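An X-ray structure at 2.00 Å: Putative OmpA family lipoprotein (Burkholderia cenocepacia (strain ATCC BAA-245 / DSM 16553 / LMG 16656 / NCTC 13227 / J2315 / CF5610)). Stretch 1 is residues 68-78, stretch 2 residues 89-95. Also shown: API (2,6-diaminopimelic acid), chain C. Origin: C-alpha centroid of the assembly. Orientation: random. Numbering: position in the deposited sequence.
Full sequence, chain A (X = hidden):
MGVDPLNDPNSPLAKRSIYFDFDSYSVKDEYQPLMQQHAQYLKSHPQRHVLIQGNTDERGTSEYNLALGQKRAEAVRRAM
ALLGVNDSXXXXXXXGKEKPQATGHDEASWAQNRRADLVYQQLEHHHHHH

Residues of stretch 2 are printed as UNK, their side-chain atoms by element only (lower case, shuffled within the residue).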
# COMPACT_ATOMS: atom_id res chain seq x y z
N LEU A 68 11.36 -6.71 -1.69
CA LEU A 68 10.28 -6.39 -2.61
C LEU A 68 9.10 -5.68 -1.87
O LEU A 68 8.62 -4.59 -2.29
CB LEU A 68 9.81 -7.67 -3.34
CG LEU A 68 8.61 -7.49 -4.28
CD1 LEU A 68 8.88 -6.36 -5.28
CD2 LEU A 68 8.33 -8.81 -5.01
N GLY A 69 8.63 -6.27 -0.79
CA GLY A 69 7.58 -5.59 -0.01
C GLY A 69 7.96 -4.16 0.36
O GLY A 69 7.14 -3.28 0.28
N GLN A 70 9.21 -3.93 0.80
CA GLN A 70 9.68 -2.58 1.15
C GLN A 70 9.54 -1.62 -0.01
O GLN A 70 9.01 -0.50 0.13
CB GLN A 70 11.12 -2.59 1.77
CG GLN A 70 11.54 -1.26 2.37
CD GLN A 70 10.62 -0.73 3.50
OE1 GLN A 70 10.17 -1.47 4.35
NE2 GLN A 70 10.42 0.59 3.53
N LYS A 71 9.97 -2.07 -1.17
CA LYS A 71 9.95 -1.23 -2.36
C LYS A 71 8.52 -0.87 -2.78
O LYS A 71 8.22 0.27 -3.17
CB LYS A 71 10.74 -1.92 -3.48
CG LYS A 71 12.28 -1.61 -3.46
CD LYS A 71 13.00 -2.43 -4.52
CE LYS A 71 14.34 -1.75 -5.00
NZ LYS A 71 15.07 -1.26 -3.78
N ARG A 72 7.62 -1.84 -2.67
CA ARG A 72 6.15 -1.58 -2.81
C ARG A 72 5.63 -0.51 -1.82
O ARG A 72 4.90 0.42 -2.19
CB ARG A 72 5.39 -2.91 -2.65
CG ARG A 72 5.69 -3.90 -3.79
CD ARG A 72 4.90 -5.21 -3.75
NE ARG A 72 5.02 -5.90 -5.05
CZ ARG A 72 4.97 -7.22 -5.23
NH1 ARG A 72 4.76 -8.09 -4.23
NH2 ARG A 72 5.11 -7.70 -6.44
N ALA A 73 6.01 -0.59 -0.56
CA ALA A 73 5.46 0.40 0.39
C ALA A 73 6.01 1.82 0.05
O ALA A 73 5.28 2.85 0.17
CB ALA A 73 5.73 -0.03 1.85
N GLU A 74 7.23 1.84 -0.46
CA GLU A 74 8.00 3.07 -0.75
C GLU A 74 7.49 3.71 -2.01
O GLU A 74 7.29 4.94 -2.04
CB GLU A 74 9.51 2.80 -0.81
CG GLU A 74 10.11 2.56 0.60
CD GLU A 74 11.62 2.25 0.61
OE1 GLU A 74 12.21 1.91 -0.46
OE2 GLU A 74 12.19 2.32 1.73
N ALA A 75 7.23 2.88 -3.03
CA ALA A 75 6.50 3.29 -4.22
C ALA A 75 5.16 4.04 -3.92
O ALA A 75 4.86 5.05 -4.54
CB ALA A 75 6.31 2.09 -5.18
N VAL A 76 4.37 3.55 -2.96
CA VAL A 76 3.11 4.19 -2.58
C VAL A 76 3.36 5.52 -1.79
O VAL A 76 2.75 6.55 -2.07
CB VAL A 76 2.23 3.23 -1.74
CG1 VAL A 76 1.00 3.95 -1.18
CG2 VAL A 76 1.85 1.92 -2.55
N ARG A 77 4.23 5.45 -0.81
CA ARG A 77 4.68 6.64 -0.02
C ARG A 77 5.19 7.72 -0.97
O ARG A 77 4.73 8.86 -0.92
CB ARG A 77 5.75 6.24 1.02
CG ARG A 77 6.25 7.44 1.93
CD ARG A 77 7.56 7.14 2.63
NE ARG A 77 8.59 7.02 1.60
CZ ARG A 77 9.75 6.40 1.71
NH1 ARG A 77 10.12 5.80 2.84
NH2 ARG A 77 10.56 6.37 0.65
N ARG A 78 6.07 7.34 -1.89
CA ARG A 78 6.62 8.25 -2.87
C ARG A 78 5.55 8.92 -3.73
O ARG A 78 5.57 10.15 -3.94
CB ARG A 78 7.62 7.49 -3.75
CG ARG A 78 7.86 8.12 -5.11
CD ARG A 78 9.16 7.59 -5.74
NE ARG A 78 8.93 6.32 -6.41
CZ ARG A 78 9.32 5.13 -5.95
NH1 ARG A 78 10.00 5.01 -4.81
NH2 ARG A 78 9.03 4.04 -6.66
N UNK A 89 3.70 12.06 8.17
CA UNK A 89 2.43 11.35 8.36
C UNK A 89 2.43 9.95 7.74
O UNK A 89 1.39 9.29 7.73
c UNK A 89 1.02 13.50 8.58
o UNK A 89 0.38 15.27 7.11
n UNK A 89 -1.26 13.97 7.90
c UNK A 89 1.25 12.17 7.86
c UNK A 89 0.01 14.35 7.82
N UNK A 90 3.59 9.51 7.23
CA UNK A 90 3.68 8.29 6.43
C UNK A 90 4.83 7.45 6.92
O UNK A 90 5.93 7.97 7.12
c UNK A 90 4.40 10.59 2.58
c UNK A 90 2.69 9.27 4.31
s UNK A 90 2.93 9.49 2.57
c UNK A 90 3.92 8.65 4.96
N UNK A 91 4.58 6.16 7.08
CA UNK A 91 5.66 5.23 7.40
C UNK A 91 5.56 4.03 6.43
O UNK A 91 4.49 3.41 6.34
c UNK A 91 6.80 3.98 9.33
o UNK A 91 5.69 3.98 11.43
c UNK A 91 5.56 4.79 8.86
o UNK A 91 7.38 2.61 11.24
c UNK A 91 6.62 3.48 10.77
N UNK A 92 6.63 3.75 5.67
CA UNK A 92 6.64 2.61 4.71
C UNK A 92 7.30 1.43 5.41
O UNK A 92 8.45 1.52 5.81
c UNK A 92 7.42 2.95 3.46
N UNK A 93 6.56 0.34 5.61
CA UNK A 93 7.15 -0.92 6.12
C UNK A 93 6.85 -2.14 5.22
O UNK A 93 5.93 -2.11 4.38
c UNK A 93 5.10 -1.37 7.57
c UNK A 93 7.15 -0.17 8.49
c UNK A 93 6.66 -1.23 7.54
N UNK A 94 7.60 -3.21 5.42
CA UNK A 94 7.40 -4.48 4.68
C UNK A 94 7.04 -5.66 5.59
O UNK A 94 7.77 -5.93 6.56
o UNK A 94 8.40 -6.00 3.07
c UNK A 94 8.67 -4.89 3.96
N UNK A 95 5.97 -6.38 5.23
CA UNK A 95 5.67 -7.74 5.72
C UNK A 95 6.15 -8.90 4.82
O UNK A 95 5.95 -10.09 5.13
c UNK A 95 4.17 -7.88 5.99
c UNK A 95 2.15 -6.85 7.01
c UNK A 95 4.25 -6.60 8.22
c UNK A 95 3.59 -6.74 6.85
C API C . 6.06 -10.99 -5.94
CA API C . 7.11 -12.07 -5.99
C3 API C . 7.08 -13.04 -7.18
C4 API C . 8.25 -14.04 -7.02
C5 API C . 9.14 -14.19 -8.27
C6 API C . 10.40 -15.05 -8.04
O API C . 5.48 -10.89 -4.86
OXT API C . 5.76 -10.20 -6.87
N API C . 6.90 -12.88 -4.79
O HOH W 1 9.79 -2.99 7.15
O HOH W 2 8.80 5.90 5.70

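Position 89 precedes the strand and carries five side-chain atoms: three carbons in a row, the third bonded to one oxygen and one nitrogen. This is a terminal amide on a two-carbon spacer, and its side chain is out of reach of stretch 1. The residue is Gln-89, whose amide is hydrogen-bonded elsewhere in the structure.

The strand begins at position 90, where an unbranched chain runs through two carbons, a sulfur and a final carbon. A thioether of this kind belongs to methionine. Met-90 points its CA-to-CB bond toward the helix, and its rotamers m, t, m bring CE within 3.7 Å of Arg-77 CG, so that the methyl end packs on the aliphatic part of the arginine.

Position 91 has three carbons, the third carrying two oxygens, which is a carboxylate at the end of a two-carbon spacer. Its CA-to-CB bond points away from stretch 1 and no contact is made. This is Glu-91, an exposed residue with an extended t, t side chain.

At position 92 a single carbon follows CA. The CB of position 92 lies 3.8 Å from Ala-73 CB, 3.9 Å from Glu-74 CG and 4.0 Å from Arg-77 NH1. One carbon alone defines Ala-92. Its small methyl lets the backbones come close, with the CA atoms of Ala-73 and Ala-92 5.0 Å apart, and it has the largest area covered by the helix of any residue in the strand.

Position 93 shows three carbons, the first bonded to the other two, so the side chain branches at CB: Val-93. The CA-to-CB bond of Val-93 points away from the helix, and the backbone makes the close approaches instead, with Val-93 O 3.3 Å from Ala-73 CB.

Position 94 has one carbon followed by one oxygen. The side-chain oxygen of position 94 sits 3.2 Å from Gly-69 CA and 3.2 Å from Gln-70 N, although the latter pair has too poor an angle for a hydrogen bond. The residue is Ser-94. A CB built ideally on Gly-69 would lie 2.2 Å from Ser-94 OG, a clash, so the bare glycine leaves room for the hydroxyl.

Position 95 carries four carbons, forked at the second, the pattern of leucine. The CA-to-CB bond of Leu-95 points away from the helix, and the residue makes no contact with it.

Helix and strand run nearly antiparallel, at 153°, and their axes approach to 6.4 Å. Alternation along the strand turns the CA-to-CB bonds of Met-90, Ala-92 and Ser-94 toward the helix, while small residues at the centre, Gly-69, Ala-73, Ala-92 and Ser-94, leave room for the backbones to lie close. Gln-70 supplies the direct hydrogen bond across the contact: its NE2 donates to Ala-92 O at 3.2 Å with a nearly straight angle of 168°, and also to Glu-74 OE2 at 3.1 Å, so that one amide nitrogen serves strand and helix. Water extends this polar link. One molecule donates to Gln-70 OE1 and accepts from Ser-94 N, and a second accepts from both Arg-77 NH1 and Ala-92 N.

Stretch 2 89-95: QMEAVSL
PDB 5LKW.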